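Local coordinates for protein cellobiose 2-epimerase (Spirochaeta thermophila DSM 6192, PDB 5ZIG) that probably catalyses the reversible epimerisation of cellobiose to 4-O-beta-D-glucopyranosyl-D-mannose, at residues R346-M349 against D350-D354; A20-D24 against H25-F29; G247-F251 against G252-E256. All coordinates share one frame; numbering follows the deposited sequence.

From the N terminus, the chain first passes through contact 2 in helix 7-31, then contact 3 where strand 249-250 runs into helix 251-269, and finally contact 1 at the end of helix 336-352. Each is local, joining residues a few positions apart, so none closes a long loop; the three follow in series without nesting or crossing. In space the order changes: contacts 1 and 2 touch, with V353 CG1 3.7 Å from Q21 NE2 and M349 SD 3.9 Å from Q21 CG, which packs the first helix against the end of helix 336-352. Contact 3 stands apart, its centre about 21 Å from that of contact 1 and 28 Å from that of contact 2.

Contact 1 of 3, residues R346-M349 against D350-D354; sequences RFIM and DHLVD
The last turns of helix 336-352, one of the helices of this family's (alpha/alpha)6-barrel, carry an edge-to-face aromatic pair between F347 and H351. The imidazole turns its edge to the phenyl face, with centroids 5.0 Å apart and planes at 66°, and H351 CD2 does the touching, 3.5 Å from F347 CE1. With F347 CG anti to the backbone N (chi1 -172°), the phenyl ring extends along the helix flank to where the next turn brings the imidazole; the ring also packs on S298 and on V364 of strand 363-364.

One residue earlier, R346 and D350 make a tentative salt bridge: in one of the two modelled conformers of D350, R346 NE lies 3.3 Å from D350 OD2, and the other conformer may not keep the pair. There the carboxylate sits over one face of the guanidinium, the two planes 61° apart, so attraction is through charge and no N-H is aimed at the oxygen.

On the buried side, I348 CG1 meets L352 CD1 at 4.1 Å, and W360 and Q318 pack nearby. Near its C-terminal end the helix widens into a pi-type turn: V353 N bonds to I348 O at 3.1 Å, and L352 N gives the same oxygen a weaker bond. V353 turns toward the preceding turn and approaches M349, whose SD stands 4.3 Å from V353 CG2.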
ATOM      1  N   ARG A 346       0.123  -1.441  19.874  1.00 37.16           N
ATOM      2  CA  ARG A 346       0.308  -2.436  20.923  1.00 33.37           C
ATOM      3  C   ARG A 346      -0.139  -3.812  20.446  1.00 26.54           C
ATOM      4  O   ARG A 346       0.541  -4.816  20.691  1.00 28.93           O
ATOM      5  CB  ARG A 346      -0.466  -1.999  22.178  1.00 32.85           C
ATOM      6  CG  ARG A 346      -0.162  -2.795  23.436  1.00 49.50           C
ATOM      7  CD  ARG A 346       1.334  -2.963  23.640  1.00 60.59           C
ATOM      8  NE  ARG A 346       1.635  -3.602  24.917  1.00 71.28           N
ATOM      9  CZ  ARG A 346       2.829  -4.088  25.241  1.00 76.60           C
ATOM     10  NH1 ARG A 346       3.829  -4.004  24.369  1.00 73.11           N
ATOM     11  NH2 ARG A 346       3.020  -4.654  26.432  1.00 77.55           N
ATOM     12  N   PHE A 347      -1.271  -3.875  19.740  1.00 29.90           N
ATOM     13  CA  PHE A 347      -1.724  -5.153  19.209  1.00 31.67           C
ATOM     14  C   PHE A 347      -0.676  -5.750  18.272  1.00 26.55           C
ATOM     15  O   PHE A 347      -0.350  -6.943  18.365  1.00 29.76           O
ATOM     16  CB  PHE A 347      -3.066  -4.983  18.491  1.00 22.03           C
ATOM     17  CG  PHE A 347      -3.682  -6.284  18.082  1.00 31.24           C
ATOM     18  CD1 PHE A 347      -4.422  -7.031  18.995  1.00 25.03           C
ATOM     19  CD2 PHE A 347      -3.475  -6.790  16.791  1.00 31.75           C
ATOM     20  CE1 PHE A 347      -4.962  -8.242  18.641  1.00 34.74           C
ATOM     21  CE2 PHE A 347      -4.011  -7.994  16.423  1.00 35.53           C
ATOM     22  CZ  PHE A 347      -4.764  -8.731  17.350  1.00 42.84           C
ATOM     23  N   ILE A 348      -0.116  -4.917  17.392  1.00 21.82           N
ATOM     24  CA  ILE A 348       0.910  -5.366  16.456  1.00 30.02           C
ATOM     25  C   ILE A 348       2.118  -5.900  17.205  1.00 28.96           C
ATOM     26  O   ILE A 348       2.626  -6.988  16.906  1.00 26.68           O
ATOM     27  CB  ILE A 348       1.319  -4.220  15.514  1.00 28.71           C
ATOM     28  CG1 ILE A 348       0.145  -3.755  14.657  1.00 24.78           C
ATOM     29  CG2 ILE A 348       2.498  -4.642  14.643  1.00 37.95           C
ATOM     30  CD1 ILE A 348       0.425  -2.418  13.952  1.00 23.50           C
ATOM     31  N   MET A 349       2.637  -5.107  18.146  1.00 28.44           N
ATOM     32  CA  MET A 349       3.803  -5.537  18.919  1.00 30.93           C
ATOM     33  C   MET A 349       3.521  -6.815  19.705  1.00 27.34           C
ATOM     34  O   MET A 349       4.392  -7.689  19.813  1.00 26.80           O
ATOM     35  CB  MET A 349       4.241  -4.423  19.878  1.00 29.69           C
ATOM     36  CG  MET A 349       4.876  -3.215  19.183  1.00 29.81           C
ATOM     37  SD  MET A 349       6.432  -3.599  18.362  1.00 35.54           S
ATOM     38  CE  MET A 349       7.607  -3.501  19.708  1.00 33.60           C
ATOM     39  N   ASP A 350       2.310  -6.946  20.251  0.54 22.28           N
ATOM     40  CA  ASP A 350       1.991  -8.085  21.109  0.54 29.26           C
ATOM     41  C   ASP A 350       1.821  -9.377  20.319  0.54 35.03           C
ATOM     42  O   ASP A 350       2.204 -10.453  20.793  0.54 38.93           O
ATOM     43  CB  ASP A 350       0.719  -7.800  21.899  0.54 28.34           C
ATOM     44  CG  ASP A 350       0.973  -6.929  23.095  0.54 26.30           C
ATOM     45  OD1 ASP A 350       1.999  -7.150  23.767  0.54 22.75           O
ATOM     46  OD2 ASP A 350       0.140  -6.038  23.356  0.54 22.62           O
ATOM     47  N   HIS A 351       1.231  -9.303  19.135  1.00 31.87           N
ATOM     48  CA  HIS A 351       0.798 -10.536  18.485  1.00 31.81           C
ATOM     49  C   HIS A 351       1.292 -10.709  17.052  1.00 41.27           C
ATOM     50  O   HIS A 351       1.618 -11.834  16.664  1.00 30.07           O
ATOM     51  CB  HIS A 351      -0.741 -10.603  18.540  1.00 32.61           C
ATOM     52  CG  HIS A 351      -1.310 -10.363  19.911  1.00 38.21           C
ATOM     53  ND1 HIS A 351      -0.974 -11.131  21.006  1.00 43.34           N
ATOM     54  CD2 HIS A 351      -2.193  -9.438  20.362  1.00 44.30           C
ATOM     55  CE1 HIS A 351      -1.621 -10.690  22.070  1.00 47.26           C
ATOM     56  NE2 HIS A 351      -2.369  -9.663  21.707  1.00 44.71           N
ATOM     57  N   LEU A 352       1.373  -9.632  16.258  1.00 42.38           N
ATOM     58  CA  LEU A 352       1.735  -9.775  14.847  1.00 35.63           C
ATOM     59  C   LEU A 352       3.235  -9.876  14.627  1.00 31.40           C
ATOM     60  O   LEU A 352       3.665 -10.384  13.588  1.00 30.96           O
ATOM     61  CB  LEU A 352       1.185  -8.610  14.022  1.00 22.69           C
ATOM     62  CG  LEU A 352      -0.288  -8.831  13.699  1.00 33.18           C
ATOM     63  CD1 LEU A 352      -0.954  -7.495  13.417  1.00 39.92           C
ATOM     64  CD2 LEU A 352      -0.478  -9.818  12.513  1.00 38.08           C
ATOM     65  N   VAL A 353       4.046  -9.358  15.546  1.00 29.55           N
ATOM     66  CA  VAL A 353       5.487  -9.537  15.436  1.00 34.55           C
ATOM     67  C   VAL A 353       5.825 -10.993  15.746  1.00 39.09           C
ATOM     68  O   VAL A 353       5.380 -11.550  16.757  1.00 26.07           O
ATOM     69  CB  VAL A 353       6.219  -8.560  16.367  1.00 29.53           C
ATOM     70  CG1 VAL A 353       7.711  -8.807  16.372  1.00 21.98           C
ATOM     71  CG2 VAL A 353       5.953  -7.139  15.925  1.00 28.51           C
ATOM     72  N   ASP A 354       6.602 -11.611  14.885  1.00 31.07           N
ATOM     73  CA  ASP A 354       7.042 -12.944  15.084  1.00 24.89           C
ATOM     74  C   ASP A 354       8.471 -12.873  15.464  1.00 28.72           C
ATOM     75  O   ASP A 354       9.307 -12.832  14.633  1.00 22.25           O
ATOM     76  CB  ASP A 354       6.887 -13.783  13.826  1.00 33.65           C
ATOM     77  CG  ASP A 354       7.346 -15.227  14.004  1.00 32.17           C
ATOM     78  OD1 ASP A 354       7.329 -15.950  13.039  1.00 34.07           O
ATOM     79  OD2 ASP A 354       7.723 -15.640  15.076  1.00 28.99           O
TER
HETATM   80  O   HOH W   1       0.323  -5.892  26.598  1.00 47.14           O

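Contact 2 of 3, residues A20-D24 against H25-F29; sequences AQLFD and HILPF
Q21 and H25 run side by side and point the same way, the amide plane turned 42° from the imidazole. Q21 OE1 comes obliquely to the ring, 3.7 Å from H25 CD2, in van der Waals contact. The polar ends look elsewhere: Q21 OE1 accepts from W360 NE1, and H25 NE2 is hydrogen-bonded to E359 O, so both side chains reach from this helix to the same nearby loop. H25 CG stands anti to the backbone N (chi1 -165°), which lays the ring alongside the bent Q21 chain.

F23 and L27 are likewise aligned, with L27 CD1 set obliquely to the phenyl ring, 3.8 Å from F23 CD1. L22 crosses L27 at a slant, its CG 3.9 Å from the same methyl, so that CD1 of L27 is shared by two neighbours. L22 also lays CD2 over one face of the F23 ring, offset toward the rim.

All this belongs to helix 7-31, whose regular alpha pattern gives way here to a pi-type turn. Q21 O accepts from both H25 N and I26 N, the latter 2.7 Å away and nearly straight at 169°; the H25 N-H approaches from above the carbonyl plane. L27 N likewise reaches back five residues, to L22 O at 3.0 Å.

L22 and I26 face helix 384-402, while L27 packs on helix 57-73 and F23 makes a cation-pi contact with R74. The kink falls at P28, which has no N-H to give to the preceding turn; its CG lies 3.3 Å from F23 O.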
ATOM      1  N   ALA A  20      13.057   0.439  15.948  1.00 21.17           N
ATOM      2  CA  ALA A  20      13.647  -0.880  16.164  1.00 22.71           C
ATOM      3  C   ALA A  20      13.023  -1.911  15.227  1.00 29.23           C
ATOM      4  O   ALA A  20      13.724  -2.733  14.628  1.00 24.26           O
ATOM      5  CB  ALA A  20      13.471  -1.310  17.624  1.00 27.83           C
ATOM      6  N   GLN A  21      11.700  -1.884  15.105  1.00 26.83           N
ATOM      7  CA  GLN A  21      11.018  -2.794  14.204  1.00 25.52           C
ATOM      8  C   GLN A  21      11.550  -2.660  12.781  1.00 29.96           C
ATOM      9  O   GLN A  21      11.997  -3.649  12.188  1.00 28.65           O
ATOM     10  CB  GLN A  21       9.520  -2.532  14.250  1.00 31.36           C
ATOM     11  CG  GLN A  21       8.851  -3.254  15.363  1.00 21.35           C
ATOM     12  CD  GLN A  21       8.900  -4.745  15.168  1.00 26.85           C
ATOM     13  OE1 GLN A  21       8.594  -5.248  14.085  1.00 25.10           O
ATOM     14  NE2 GLN A  21       9.278  -5.467  16.217  1.00 24.89           N
ATOM     15  N   LEU A  22      11.517  -1.436  12.221  1.00 24.65           N
ATOM     16  CA  LEU A  22      12.035  -1.191  10.872  1.00 27.53           C
ATOM     17  C   LEU A  22      13.466  -1.694  10.720  1.00 29.16           C
ATOM     18  O   LEU A  22      13.741  -2.550   9.875  1.00 24.64           O
ATOM     19  CB  LEU A  22      11.971   0.304  10.507  1.00 21.26           C
ATOM     20  CG  LEU A  22      12.410   0.591   9.049  1.00 23.57           C
ATOM     21  CD1 LEU A  22      11.441  -0.113   8.086  1.00 23.87           C
ATOM     22  CD2 LEU A  22      12.530   2.062   8.662  1.00 20.40           C
ATOM     23  N   PHE A  23      14.391  -1.168  11.538  1.00 20.87           N
ATOM     24  CA  PHE A  23      15.798  -1.373  11.236  1.00 27.73           C
ATOM     25  C   PHE A  23      16.389  -2.636  11.869  1.00 28.62           C
ATOM     26  O   PHE A  23      17.409  -3.141  11.377  1.00 29.24           O
ATOM     27  CB  PHE A  23      16.628  -0.155  11.660  1.00 29.25           C
ATOM     28  CG  PHE A  23      16.284   1.130  10.933  1.00 24.14           C
ATOM     29  CD1 PHE A  23      16.544   1.287   9.577  1.00 20.57           C
ATOM     30  CD2 PHE A  23      15.707   2.195  11.616  1.00 26.89           C
ATOM     31  CE1 PHE A  23      16.231   2.469   8.914  1.00 32.65           C
ATOM     32  CE2 PHE A  23      15.390   3.379  10.957  1.00 22.47           C
ATOM     33  CZ  PHE A  23      15.657   3.518   9.609  1.00 31.23           C
ATOM     34  N   ASP A  24      15.794  -3.167  12.938  1.00 26.85           N
ATOM     35  CA  ASP A  24      16.357  -4.346  13.576  1.00 32.59           C
ATOM     36  C   ASP A  24      15.578  -5.621  13.299  1.00 25.82           C
ATOM     37  O   ASP A  24      16.143  -6.713  13.450  1.00 34.35           O
ATOM     38  CB  ASP A  24      16.456  -4.143  15.100  1.00 31.78           C
ATOM     39  CG  ASP A  24      17.302  -2.939  15.471  1.00 35.07           C
ATOM     40  OD1 ASP A  24      18.259  -2.631  14.742  1.00 35.29           O
ATOM     41  OD2 ASP A  24      17.010  -2.293  16.492  1.00 41.18           O
ATOM     42  N   HIS A  25      14.309  -5.510  12.911  1.00 22.43           N
ATOM     43  CA  HIS A  25      13.458  -6.672  12.696  1.00 27.13           C
ATOM     44  C   HIS A  25      13.022  -6.816  11.242  1.00 30.15           C
ATOM     45  O   HIS A  25      13.290  -7.851  10.620  1.00 24.63           O
ATOM     46  CB  HIS A  25      12.246  -6.584  13.632  1.00 27.57           C
ATOM     47  CG  HIS A  25      11.497  -7.872  13.762  1.00 27.51           C
ATOM     48  ND1 HIS A  25      11.871  -8.872  14.639  1.00 32.57           N
ATOM     49  CD2 HIS A  25      10.394  -8.329  13.120  1.00 27.76           C
ATOM     50  CE1 HIS A  25      11.027  -9.885  14.532  1.00 25.90           C
ATOM     51  NE2 HIS A  25      10.130  -9.586  13.604  1.00 25.96           N
ATOM     52  N   ILE A  26      12.361  -5.816  10.666  1.00 34.96           N
ATOM     53  CA  ILE A  26      11.769  -5.989   9.337  1.00 33.52           C
ATOM     54  C   ILE A  26      12.859  -6.045   8.271  1.00 28.09           C
ATOM     55  O   ILE A  26      13.012  -7.053   7.577  1.00 24.55           O
ATOM     56  CB  ILE A  26      10.749  -4.876   9.034  1.00 26.70           C
ATOM     57  CG1 ILE A  26       9.429  -5.155   9.766  1.00 21.00           C
ATOM     58  CG2 ILE A  26      10.455  -4.814   7.520  1.00 21.41           C
ATOM     59  CD1 ILE A  26       8.686  -3.878  10.244  1.00 26.47           C
ATOM     60  N   LEU A  27      13.638  -4.963   8.132  1.00 30.99           N
ATOM     61  CA  LEU A  27      14.653  -4.915   7.077  1.00 30.88           C
ATOM     62  C   LEU A  27      15.659  -6.069   7.153  1.00 31.47           C
ATOM     63  O   LEU A  27      15.955  -6.667   6.102  1.00 33.93           O
ATOM     64  CB  LEU A  27      15.352  -3.545   7.089  1.00 25.87           C
ATOM     65  CG  LEU A  27      14.474  -2.320   6.756  1.00 23.13           C
ATOM     66  CD1 LEU A  27      15.221  -0.977   6.883  1.00 20.49           C
ATOM     67  CD2 LEU A  27      13.909  -2.443   5.315  1.00 24.35           C
ATOM     68  N   PRO A  28      16.201  -6.450   8.313  1.00 30.14           N
ATOM     69  CA  PRO A  28      17.165  -7.568   8.311  1.00 22.55           C
ATOM     70  C   PRO A  28      16.574  -8.871   7.812  1.00 26.33           C
ATOM     71  O   PRO A  28      17.288  -9.669   7.202  1.00 21.75           O
ATOM     72  CB  PRO A  28      17.596  -7.673   9.783  1.00 32.14           C
ATOM     73  CG  PRO A  28      17.350  -6.320  10.343  1.00 30.78           C
ATOM     74  CD  PRO A  28      16.132  -5.798   9.640  1.00 28.87           C
ATOM     75  N   PHE A  29      15.284  -9.106   8.028  1.00 24.13           N
ATOM     76  CA  PHE A  29      14.695 -10.337   7.536  1.00 28.44           C
ATOM     77  C   PHE A  29      14.640 -10.327   6.013  1.00 34.92           C
ATOM     78  O   PHE A  29      14.989 -11.319   5.369  1.00 43.47           O
ATOM     79  CB  PHE A  29      13.308 -10.523   8.145  1.00 28.33           C
ATOM     80  CG  PHE A  29      12.501 -11.633   7.532  1.00 21.49           C
ATOM     81  CD1 PHE A  29      12.444 -12.887   8.145  1.00 26.21           C
ATOM     82  CD2 PHE A  29      11.742 -11.413   6.398  1.00 23.65           C
ATOM     83  CE1 PHE A  29      11.663 -13.903   7.617  1.00 22.29           C
ATOM     84  CE2 PHE A  29      10.976 -12.434   5.847  1.00 25.76           C
ATOM     85  CZ  PHE A  29      10.940 -13.680   6.474  1.00 26.80           C
TER

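Contact 3 of 3, residues G247-F251 against G252-E256; sequences GGISF and GHDIE
S250 and H253 meet through the serine hydroxyl, which lies at the edge of the imidazole, near its plane. OG is 2.9 Å from H253 ND1, a hydrogen bond in which either atom could be the donor. The serine owes this reach to its extended first torsion (chi1 -179°), which sets OG opposite its own N and directs it to the first turn of the following helix. There it also accepts a weak capping bond from H253 N, at 3.4 Å. The hydroxyl thus touches both backbone and side chain of one residue, and the bond to ND1 would tend to fix the rotation of the ring. The ring also meets W316 at a steep angle, and NE2 has a weak bond to N192.

D254 folds back along the chain, CG beside its own N (chi1 -79°), and its carboxylate returns to the strand end. OD2 lies 3.7 Å from I249 CG2, while a water that accepts from S250 N lies 2.7 Å from D254 OD1 and can donate to it, though other acceptors are in reach. The main polar partners lie outside: H233 ND1 for OD2 and L234 N for OD1, which tie the helix start to another loop.

The backbone bonds are regular, D254 N to S250 O at 2.9 Å and I255 N to F251 O nearly straight at 174°. I255 leans its CG2 over F251 O, 3.5 Å away, and packs toward helix 275-294. I249 pairs with Q303 in the antiparallel sheet. S250, next along, is a serine N-cap where strand 249-250 meets helix 251-269.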
ATOM      1  N   GLY A 247     -20.653  -6.590  -3.202  1.00 43.25           N
ATOM      2  CA  GLY A 247     -20.732  -5.769  -2.014  1.00 35.98           C
ATOM      3  C   GLY A 247     -19.547  -5.990  -1.104  1.00 37.91           C
ATOM      4  O   GLY A 247     -18.492  -6.459  -1.529  1.00 47.69           O
ATOM      5  N   GLY A 248     -19.736  -5.635   0.157  1.00 36.64           N
ATOM      6  CA  GLY A 248     -18.749  -5.896   1.183  1.00 40.41           C
ATOM      7  C   GLY A 248     -17.920  -4.671   1.524  1.00 33.38           C
ATOM      8  O   GLY A 248     -17.882  -3.672   0.800  1.00 41.28           O
ATOM      9  N   ILE A 249     -17.228  -4.780   2.652  1.00 27.28           N
ATOM     10  CA  ILE A 249     -16.429  -3.701   3.220  1.00 28.35           C
ATOM     11  C   ILE A 249     -15.054  -4.254   3.563  1.00 28.01           C
ATOM     12  O   ILE A 249     -14.950  -5.289   4.231  1.00 29.74           O
ATOM     13  CB  ILE A 249     -17.090  -3.108   4.479  1.00 33.88           C
ATOM     14  CG1 ILE A 249     -18.437  -2.480   4.133  1.00 27.96           C
ATOM     15  CG2 ILE A 249     -16.175  -2.102   5.151  1.00 31.32           C
ATOM     16  CD1 ILE A 249     -19.418  -2.538   5.255  1.00 33.72           C
ATOM     17  N   SER A 250     -14.002  -3.573   3.091  1.00 25.18           N
ATOM     18  CA  SER A 250     -12.622  -3.838   3.492  1.00 22.42           C
ATOM     19  C   SER A 250     -12.201  -2.776   4.507  1.00 29.56           C
ATOM     20  O   SER A 250     -11.926  -1.631   4.141  1.00 29.19           O
ATOM     21  CB  SER A 250     -11.696  -3.844   2.290  1.00 29.72           C
ATOM     22  OG  SER A 250     -10.356  -4.125   2.666  1.00 31.99           O
ATOM     23  N   PHE A 251     -12.139  -3.164   5.788  1.00 22.80           N
ATOM     24  CA  PHE A 251     -11.810  -2.195   6.834  1.00 28.17           C
ATOM     25  C   PHE A 251     -10.431  -1.594   6.609  1.00 25.50           C
ATOM     26  O   PHE A 251     -10.241  -0.382   6.772  1.00 26.90           O
ATOM     27  CB  PHE A 251     -11.902  -2.851   8.222  1.00 31.80           C
ATOM     28  CG  PHE A 251     -13.267  -3.372   8.540  1.00 35.08           C
ATOM     29  CD1 PHE A 251     -14.213  -2.563   9.150  1.00 34.12           C
ATOM     30  CD2 PHE A 251     -13.627  -4.660   8.177  1.00 40.68           C
ATOM     31  CE1 PHE A 251     -15.483  -3.038   9.408  1.00 43.66           C
ATOM     32  CE2 PHE A 251     -14.894  -5.143   8.437  1.00 40.39           C
ATOM     33  CZ  PHE A 251     -15.827  -4.331   9.050  1.00 42.02           C
ATOM     34  N   GLY A 252      -9.462  -2.426   6.206  1.00 28.99           N
ATOM     35  CA  GLY A 252      -8.132  -1.916   5.906  1.00 31.75           C
ATOM     36  C   GLY A 252      -8.113  -0.933   4.743  1.00 29.43           C
ATOM     37  O   GLY A 252      -7.376   0.055   4.769  1.00 26.84           O
ATOM     38  N   HIS A 253      -8.899  -1.199   3.698  1.00 25.54           N
ATOM     39  CA  HIS A 253      -8.906  -0.279   2.560  1.00 20.70           C
ATOM     40  C   HIS A 253      -9.591   1.029   2.927  1.00 22.02           C
ATOM     41  O   HIS A 253      -9.165   2.102   2.483  1.00 28.63           O
ATOM     42  CB  HIS A 253      -9.569  -0.918   1.338  1.00 31.48           C
ATOM     43  CG  HIS A 253      -8.638  -1.778   0.540  1.00 31.70           C
ATOM     44  ND1 HIS A 253      -8.815  -3.141   0.402  1.00 31.35           N
ATOM     45  CD2 HIS A 253      -7.498  -1.478  -0.125  1.00 28.69           C
ATOM     46  CE1 HIS A 253      -7.831  -3.641  -0.325  1.00 27.92           C
ATOM     47  NE2 HIS A 253      -7.014  -2.653  -0.653  1.00 33.02           N
ATOM     48  N   ASP A 254     -10.641   0.965   3.753  1.00 26.05           N
ATOM     49  CA  ASP A 254     -11.274   2.186   4.241  1.00 30.64           C
ATOM     50  C   ASP A 254     -10.247   3.063   4.942  1.00 28.73           C
ATOM     51  O   ASP A 254     -10.024   4.213   4.545  1.00 29.63           O
ATOM     52  CB  ASP A 254     -12.424   1.859   5.192  1.00 30.66           C
ATOM     53  CG  ASP A 254     -13.695   1.449   4.476  1.00 32.51           C
ATOM     54  OD1 ASP A 254     -13.689   1.268   3.238  1.00 36.59           O
ATOM     55  OD2 ASP A 254     -14.711   1.278   5.165  1.00 40.21           O
ATOM     56  N   ILE A 255      -9.581   2.518   5.967  1.00 25.14           N
ATOM     57  CA  ILE A 255      -8.640   3.317   6.742  1.00 25.12           C
ATOM     58  C   ILE A 255      -7.469   3.734   5.852  1.00 28.47           C
ATOM     59  O   ILE A 255      -7.086   4.909   5.841  1.00 28.05           O
ATOM     60  CB  ILE A 255      -8.198   2.588   8.047  1.00 20.81           C
ATOM     61  CG1 ILE A 255      -7.357   3.478   8.978  1.00 23.94           C
ATOM     62  CG2 ILE A 255      -7.357   1.353   7.834  1.00 20.82           C
ATOM     63  CD1 ILE A 255      -8.020   4.716   9.421  1.00 25.68           C
ATOM     64  N   GLU A 256      -6.950   2.806   5.030  1.00 31.37           N
ATOM     65  CA  GLU A 256      -5.844   3.172   4.141  1.00 31.04           C
ATOM     66  C   GLU A 256      -6.212   4.364   3.255  1.00 28.01           C
ATOM     67  O   GLU A 256      -5.412   5.296   3.077  1.00 20.26           O
ATOM     68  CB  GLU A 256      -5.431   1.974   3.289  1.00 20.43           C
ATOM     69  CG  GLU A 256      -4.005   2.041   2.754  1.00 20.33           C
ATOM     70  CD  GLU A 256      -3.681   0.895   1.798  1.00 20.34           C
ATOM     71  OE1 GLU A 256      -4.566   0.071   1.525  1.00 28.56           O
ATOM     72  OE2 GLU A 256      -2.528   0.828   1.327  1.00 23.53           O
TER
HETATM   73  O   HOH W   2     -14.410  -0.955   1.900  1.00 30.60           O